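Local structure of hypothetical protein MerP (Cupriavidus metallidurans, 1OSD) at residues 7-12 with 19-24; 43-48 with 55-60. The protein binds mercury in the periplasm as part of bacterial mercury resistance, probably through the cysteine pair of its heavy-metal-associated domain. All blocks are in the same frame, centred on the assembly; numbering follows the deposited sequence. Where two conformers were deposited one is given.

Interaction 1 (7-12 with 19-24); sequences LSVPGM and ITVKKA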
ATOM      1  N   LEU A   7       3.226  -5.023  -1.440  1.00 37.50           N
ATOM      2  CA  LEU A   7       1.852  -5.448  -1.256  1.00 36.87           C
ATOM      3  C   LEU A   7       1.289  -5.796  -2.571  1.00 36.79           C
ATOM      4  O   LEU A   7       1.511  -5.127  -3.580  1.00 36.51           O
ATOM      5  CB  LEU A   7       1.009  -4.382  -0.576  1.00 36.42           C
ATOM      6  CG  LEU A   7       1.411  -3.838   0.791  1.00 38.49           C
ATOM      7  CD1 LEU A   7       0.389  -2.753   1.316  1.00 30.64           C
ATOM      8  CD2 LEU A   7       1.645  -5.002   1.828  1.00 39.38           C
ATOM      9  N   SER A   8       0.560  -6.899  -2.567  1.00 35.07           N
ATOM     10  CA  SER A   8      -0.219  -7.337  -3.713  1.00 35.31           C
ATOM     11  C   SER A   8      -1.598  -6.751  -3.618  1.00 34.96           C
ATOM     12  O   SER A   8      -2.274  -6.973  -2.624  1.00 32.49           O
ATOM     13  CB  SER A   8      -0.233  -8.863  -3.838  0.50 35.12           C
ATOM     14  OG  SER A   8       1.099  -9.243  -4.069  0.50 37.67           O
ATOM     15  N   VAL A   9      -2.069  -6.130  -4.706  1.00 35.97           N
ATOM     16  CA  VAL A   9      -3.409  -5.487  -4.661  1.00 35.81           C
ATOM     17  C   VAL A   9      -4.299  -5.973  -5.807  1.00 34.42           C
ATOM     18  O   VAL A   9      -4.357  -5.317  -6.840  1.00 36.83           O
ATOM     19  CB  VAL A   9      -3.272  -4.025  -4.652  1.00 34.50           C
ATOM     20  CG1 VAL A   9      -4.567  -3.388  -4.311  1.00 38.42           C
ATOM     21  CG2 VAL A   9      -2.134  -3.609  -3.702  1.00 35.83           C
ATOM     22  N   PRO A  10      -4.912  -7.146  -5.653  1.00 37.16           N
ATOM     23  CA  PRO A  10      -5.530  -7.846  -6.813  1.00 38.67           C
ATOM     24  C   PRO A  10      -6.656  -7.094  -7.493  1.00 38.01           C
ATOM     25  O   PRO A  10      -6.915  -7.278  -8.688  1.00 41.14           O
ATOM     26  CB  PRO A  10      -5.974  -9.200  -6.240  1.00 39.88           C
ATOM     27  CG  PRO A  10      -5.994  -9.010  -4.715  1.00 41.15           C
ATOM     28  CD  PRO A  10      -4.870  -7.997  -4.438  1.00 38.22           C
ATOM     29  N   GLY A  11      -7.329  -6.225  -6.746  1.00 36.73           N
ATOM     30  CA  GLY A  11      -8.313  -5.361  -7.326  1.00 36.90           C
ATOM     31  C   GLY A  11      -7.974  -4.088  -8.050  1.00 35.67           C
ATOM     32  O   GLY A  11      -8.925  -3.354  -8.485  1.00 35.34           O
ATOM     33  N   MET A  12      -6.693  -3.794  -8.136  1.00 36.24           N
ATOM     34  CA  MET A  12      -6.129  -2.642  -8.800  1.00 37.13           C
ATOM     35  C   MET A  12      -6.142  -2.823 -10.352  1.00 37.64           C
ATOM     36  O   MET A  12      -5.113  -3.043 -10.994  1.00 36.72           O
ATOM     37  CB  MET A  12      -4.707  -2.422  -8.238  1.00 37.40           C
ATOM     38  CG  MET A  12      -4.047  -1.102  -8.576  0.50 39.02           C
ATOM     39  SD  MET A  12      -2.305  -1.278  -8.919  0.50 36.08           S
ATOM     40  CE  MET A  12      -1.726  -1.652  -7.247  0.50 36.79           C
ATOM     41  N   ILE A  19      -3.395   5.237  -8.251  1.00 34.35           N
ATOM     42  CA  ILE A  19      -3.365   6.461  -7.486  1.00 36.16           C
ATOM     43  C   ILE A  19      -4.281   6.454  -6.277  1.00 35.35           C
ATOM     44  O   ILE A  19      -3.933   7.010  -5.221  1.00 35.71           O
ATOM     45  CB  ILE A  19      -3.550   7.647  -8.423  1.00 36.66           C
ATOM     46  CG1 ILE A  19      -2.223   7.794  -9.263  1.00 40.58           C
ATOM     47  CG2 ILE A  19      -3.967   8.906  -7.637  1.00 38.24           C
ATOM     48  CD1 ILE A  19      -1.999   9.086  -9.897  1.00 45.00           C
ATOM     49  N   THR A  20      -5.356   5.732  -6.397  1.00 34.57           N
ATOM     50  CA  THR A  20      -6.285   5.553  -5.338  1.00 35.07           C
ATOM     51  C   THR A  20      -5.542   4.901  -4.198  1.00 34.56           C
ATOM     52  O   THR A  20      -5.716   5.291  -3.033  1.00 36.55           O
ATOM     53  CB  THR A  20      -7.530   4.761  -5.757  1.00 34.35           C
ATOM     54  OG1 THR A  20      -8.350   5.504  -6.686  1.00 31.40           O
ATOM     55  CG2 THR A  20      -8.456   4.515  -4.491  1.00 36.19           C
ATOM     56  N   VAL A  21      -4.734   3.920  -4.518  1.00 35.20           N
ATOM     57  CA  VAL A  21      -4.047   3.060  -3.532  1.00 34.81           C
ATOM     58  C   VAL A  21      -2.903   3.837  -2.906  1.00 36.17           C
ATOM     59  O   VAL A  21      -2.784   3.895  -1.694  1.00 37.46           O
ATOM     60  CB  VAL A  21      -3.598   1.704  -4.110  1.00 34.72           C
ATOM     61  CG1 VAL A  21      -2.524   0.917  -3.038  1.00 34.93           C
ATOM     62  CG2 VAL A  21      -4.831   0.790  -4.639  1.00 36.34           C
ATOM     63  N   LYS A  22      -2.133   4.533  -3.751  1.00 35.56           N
ATOM     64  CA  LYS A  22      -1.041   5.291  -3.386  1.00 33.03           C
ATOM     65  C   LYS A  22      -1.543   6.323  -2.366  1.00 35.17           C
ATOM     66  O   LYS A  22      -0.970   6.421  -1.284  1.00 38.37           O
ATOM     67  CB  LYS A  22      -0.432   5.976  -4.606  1.00 32.97           C
ATOM     68  CG  LYS A  22       0.859   6.845  -4.294  1.00 33.89           C
ATOM     69  CD  LYS A  22       1.487   7.281  -5.638  1.00 40.31           C
ATOM     70  CE  LYS A  22       2.955   7.546  -5.730  1.00 44.48           C
ATOM     71  NZ  LYS A  22       3.719   7.875  -4.473  1.00 45.88           N
ATOM     72  N   LYS A  23      -2.550   7.117  -2.709  1.00 35.77           N
ATOM     73  CA  LYS A  23      -3.113   8.109  -1.796  1.00 38.13           C
ATOM     74  C   LYS A  23      -3.488   7.512  -0.429  1.00 38.57           C
ATOM     75  O   LYS A  23      -3.030   7.995   0.631  1.00 35.96           O
ATOM     76  CB  LYS A  23      -4.368   8.790  -2.377  1.00 37.17           C
ATOM     77  CG  LYS A  23      -4.030   9.677  -3.560  1.00 43.64           C
ATOM     78  CD  LYS A  23      -5.069  10.780  -3.902  1.00 50.44           C
ATOM     79  CE  LYS A  23      -4.665  11.528  -5.277  1.00 52.36           C
ATOM     80  NZ  LYS A  23      -5.867  11.986  -6.060  1.00 54.00           N
ATOM     81  N   ALA A  24      -4.318   6.451  -0.470  1.00 35.91           N
ATOM     82  CA  ALA A  24      -4.686   5.768   0.775  1.00 35.97           C
ATOM     83  C   ALA A  24      -3.530   5.354   1.640  1.00 35.28           C
ATOM     84  O   ALA A  24      -3.508   5.670   2.865  1.00 38.68           O
ATOM     85  CB  ALA A  24      -5.670   4.577   0.500  1.00 36.15           C
TER
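V21 projects from helix 17-26 onto two side chains of segment 7-12, and with one methyl it overlaps V9 and, more loosely, M12. V21 CG2 lies 4.2 Å from V9 CG1. The two valines pass alongside each other, running in opposite directions, rather than meeting at their ends. V9 turns CG1 away from its own backbone N (chi1 -168°), and this is the branch that touches the helix. In the conformer given, M12 CG lies 4.4 Å from V21 CG2, a loose contact made through the middle of the methionine chain. The contact is apolar, with no hydrogen bond across it. All three residues are buried, yet the interface is small, with 103 Å² lost in total from both sides.

A type I turn from V9 to M12 brings the two partners of V21 together. It is closed by a 3.1 Å hydrogen bond from M12 N to V9 O. The turn thus folds M12 back to the side of the helix that V9 also reaches.

M12 also touches P18 and C17, which is in a disulfide with C14 here, so this packing lies next to the oxidized CxxC pair; V9 also touches Y66 of a loop. The segment leaves strand 2-8, which lies beside strand 42-48 in the sheet, and helix 17-26 packs over this sheet.

Interaction 2 (43-48 with 55-60); sequences AVVTFD and QKLTKA
Between segments 43-48 and 55-60, L57 makes the apolar contacts, with V45 and F47. The ends of the V45 and L57 side chains meet head-on. L57 CD1 comes to 3.7 Å from V45 CG1, and L57 CD2 is 4.1 Å from the same methyl. V45 CG1 thus faces both ends of the leucine fork. The leucine carries its CG anti to its carbonyl carbon (chi1 -62°), with an extended second torsion (177°), and this directs CD1 at the strand.

The aromatic contact uses the same methyl. L57 CD1 lies 3.8 Å from F47 CD2 and approaches the ring obliquely. F47 holds its CG between its backbone N and carbonyl carbon (chi1 71°), which places the CD2 side of the ring beside L57. CD1 therefore touches the valine and the phenylalanine at once, both on its strand side.

No hydrogen bond crosses the contact. Within the helix, Q55 O accepts K59 N at 2.9 Å and also T58 OG1 at 3.2 Å. Both donors come from the same face of its carbonyl plane, and the threonine hydroxyl stands above that plane.

V31 touches V45, F47 and L57 from the neighbouring strand, while I25 of helix 17-26 touches V45 and L57. The arrangement is the helix-on-sheet core of the ferredoxin-like βαββαβ fold, the fold of heavy-metal-associated domains. Here it fastens the second helix to the sheet.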
ATOM      1  N   ALA A  43       2.014  -2.440  -4.658  1.00 35.29           N
ATOM      2  CA  ALA A  43       2.482  -1.187  -3.983  1.00 35.82           C
ATOM      3  C   ALA A  43       3.642  -1.527  -3.070  1.00 36.68           C
ATOM      4  O   ALA A  43       3.531  -2.507  -2.268  1.00 39.38           O
ATOM      5  CB  ALA A  43       1.320  -0.546  -3.185  1.00 35.60           C
ATOM      6  N   VAL A  44       4.764  -0.754  -3.178  1.00 36.10           N
ATOM      7  CA  VAL A  44       5.987  -0.909  -2.397  1.00 38.44           C
ATOM      8  C   VAL A  44       6.020   0.294  -1.421  1.00 38.01           C
ATOM      9  O   VAL A  44       6.051   1.476  -1.856  1.00 35.61           O
ATOM     10  CB  VAL A  44       7.371  -0.861  -3.303  1.00 36.85           C
ATOM     11  CG1 VAL A  44       8.675  -0.933  -2.406  1.00 40.76           C
ATOM     12  CG2 VAL A  44       7.368  -1.813  -4.610  1.00 39.29           C
ATOM     13  N   VAL A  45       5.958  -0.010  -0.115  1.00 38.83           N
ATOM     14  CA  VAL A  45       5.745   0.991   0.931  1.00 37.62           C
ATOM     15  C   VAL A  45       6.903   0.952   1.843  1.00 38.41           C
ATOM     16  O   VAL A  45       7.270  -0.101   2.359  1.00 39.36           O
ATOM     17  CB  VAL A  45       4.504   0.669   1.773  1.00 38.33           C
ATOM     18  CG1 VAL A  45       4.222   1.792   2.793  1.00 39.39           C
ATOM     19  CG2 VAL A  45       3.319   0.331   0.917  1.00 40.19           C
ATOM     20  N   THR A  46       7.522   2.118   2.004  1.00 38.22           N
ATOM     21  CA  THR A  46       8.622   2.338   2.949  1.00 36.81           C
ATOM     22  C   THR A  46       8.034   3.139   4.152  1.00 36.79           C
ATOM     23  O   THR A  46       7.352   4.158   3.999  1.00 32.82           O
ATOM     24  CB  THR A  46       9.725   3.147   2.332  1.00 36.37           C
ATOM     25  OG1 THR A  46      10.397   2.388   1.324  1.00 36.93           O
ATOM     26  CG2 THR A  46      10.804   3.479   3.391  1.00 37.04           C
ATOM     27  N   PHE A  47       8.246   2.596   5.326  1.00 35.63           N
ATOM     28  CA  PHE A  47       7.550   3.128   6.481  1.00 36.80           C
ATOM     29  C   PHE A  47       8.337   2.869   7.771  1.00 35.94           C
ATOM     30  O   PHE A  47       9.267   1.983   7.851  1.00 34.03           O
ATOM     31  CB  PHE A  47       6.137   2.487   6.583  1.00 35.70           C
ATOM     32  CG  PHE A  47       6.162   1.022   7.000  1.00 35.45           C
ATOM     33  CD1 PHE A  47       6.096   0.671   8.342  1.00 31.67           C
ATOM     34  CD2 PHE A  47       6.226  -0.033   6.027  1.00 34.66           C
ATOM     35  CE1 PHE A  47       6.116  -0.693   8.764  1.00 28.40           C
ATOM     36  CE2 PHE A  47       6.322  -1.411   6.455  1.00 34.35           C
ATOM     37  CZ  PHE A  47       6.239  -1.724   7.847  1.00 33.90           C
ATOM     38  N   ASP A  48       7.904   3.600   8.816  1.00 37.31           N
ATOM     39  CA  ASP A  48       8.493   3.407  10.122  1.00 36.30           C
ATOM     40  C   ASP A  48       7.675   2.519  11.024  1.00 37.58           C
ATOM     41  O   ASP A  48       6.562   2.891  11.358  1.00 38.01           O
ATOM     42  CB  ASP A  48       8.745   4.781  10.679  1.00 36.95           C
ATOM     43  CG  ASP A  48       9.497   4.757  11.973  1.00 31.55           C
ATOM     44  OD1 ASP A  48       9.825   5.896  12.486  1.00 36.18           O
ATOM     45  OD2 ASP A  48       9.696   3.733  12.650  1.00 33.49           O
ATOM     46  N   GLN A  55      -0.283  -4.447   8.897  1.00 40.09           N
ATOM     47  CA  GLN A  55      -1.707  -4.567   9.077  1.00 41.04           C
ATOM     48  C   GLN A  55      -2.440  -3.243   8.942  1.00 39.24           C
ATOM     49  O   GLN A  55      -3.501  -3.194   8.379  1.00 36.60           O
ATOM     50  CB  GLN A  55      -2.045  -5.347  10.359  1.00 42.79           C
ATOM     51  CG  GLN A  55      -2.991  -4.690  11.371  1.00 50.64           C
ATOM     52  CD  GLN A  55      -4.461  -4.686  10.958  1.00 61.07           C
ATOM     53  OE1 GLN A  55      -4.917  -5.583  10.190  1.00 71.97           O
ATOM     54  NE2 GLN A  55      -5.209  -3.668  11.424  1.00 58.97           N
ATOM     55  N   LYS A  56      -1.856  -2.156   9.444  1.00 38.17           N
ATOM     56  CA  LYS A  56      -2.465  -0.867   9.297  1.00 37.41           C
ATOM     57  C   LYS A  56      -2.421  -0.438   7.849  1.00 35.79           C
ATOM     58  O   LYS A  56      -3.283   0.267   7.392  1.00 33.21           O
ATOM     59  CB  LYS A  56      -1.758   0.159  10.188  1.00 37.69           C
ATOM     60  CG  LYS A  56      -1.986  -0.001  11.744  1.00 42.53           C
ATOM     61  CD  LYS A  56      -3.400   0.410  12.248  1.00 49.93           C
ATOM     62  CE  LYS A  56      -3.578   0.202  13.788  1.00 49.80           C
ATOM     63  NZ  LYS A  56      -2.378   0.777  14.487  1.00 55.83           N
ATOM     64  N   LEU A  57      -1.383  -0.793   7.111  1.00 35.77           N
ATOM     65  CA  LEU A  57      -1.333  -0.531   5.679  1.00 35.56           C
ATOM     66  C   LEU A  57      -2.391  -1.297   4.838  1.00 35.40           C
ATOM     67  O   LEU A  57      -3.100  -0.772   3.942  1.00 30.12           O
ATOM     68  CB  LEU A  57       0.122  -0.857   5.130  1.00 35.11           C
ATOM     69  CG  LEU A  57       1.244  -0.050   5.701  1.00 40.03           C
ATOM     70  CD1 LEU A  57       2.554  -0.580   5.088  1.00 41.17           C
ATOM     71  CD2 LEU A  57       1.109   1.537   5.491  1.00 40.93           C
ATOM     72  N   THR A  58      -2.497  -2.576   5.140  1.00 37.30           N
ATOM     73  CA  THR A  58      -3.450  -3.394   4.392  1.00 36.98           C
ATOM     74  C   THR A  58      -4.882  -2.990   4.809  1.00 37.87           C
ATOM     75  O   THR A  58      -5.803  -3.055   3.962  1.00 38.34           O
ATOM     76  CB  THR A  58      -3.189  -4.892   4.561  1.00 37.09           C
ATOM     77  OG1 THR A  58      -3.448  -5.193   5.886  1.00 33.99           O
ATOM     78  CG2 THR A  58      -1.650  -5.367   4.271  1.00 38.93           C
ATOM     79  N   LYS A  59      -5.084  -2.502   6.051  1.00 38.63           N
ATOM     80  CA  LYS A  59      -6.391  -1.917   6.395  1.00 36.72           C
ATOM     81  C   LYS A  59      -6.590  -0.659   5.575  1.00 36.84           C
ATOM     82  O   LYS A  59      -7.627  -0.447   5.029  1.00 38.52           O
ATOM     83  CB  LYS A  59      -6.574  -1.656   7.879  1.00 40.62           C
ATOM     84  CG  LYS A  59      -7.623  -0.584   8.253  1.00 41.20           C
ATOM     85  CD  LYS A  59      -9.021  -1.063   8.828  1.00 52.12           C
ATOM     86  CE  LYS A  59      -9.492  -0.150  10.067  1.00 56.73           C
ATOM     87  NZ  LYS A  59      -9.492   1.369   9.857  1.00 54.56           N
ATOM     88  N   ALA A  60      -5.615   0.218   5.436  1.00 36.41           N
ATOM     89  CA  ALA A  60      -5.891   1.419   4.680  1.00 37.34           C
ATOM     90  C   ALA A  60      -6.378   1.119   3.232  1.00 36.15           C
ATOM     91  O   ALA A  60      -7.186   1.884   2.622  1.00 34.31           O
ATOM     92  CB  ALA A  60      -4.603   2.272   4.638  1.00 37.41           C
TER

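Along the chain interaction 1 is complete before the residues of interaction 2 begin, and their centres are about 10 Å apart. They share one antiparallel sheet, in which strands 2-8 and 42-48 are neighbours. A probable hydrogen bond from L7 N to A43 O, 2.7 Å, joins them there. Each contact brings one helix to the sheet: helix 17-26 in interaction 1 and helix 54-63 in interaction 2. The two helices also meet, with A24 CB 3.7 Å from A60 O. V21 adds a bridge, since its CG1 packs on A43 CB. The two contacts together appear to make up a single small core, and the cysteine pair presumed to bind mercury lies near interaction 1.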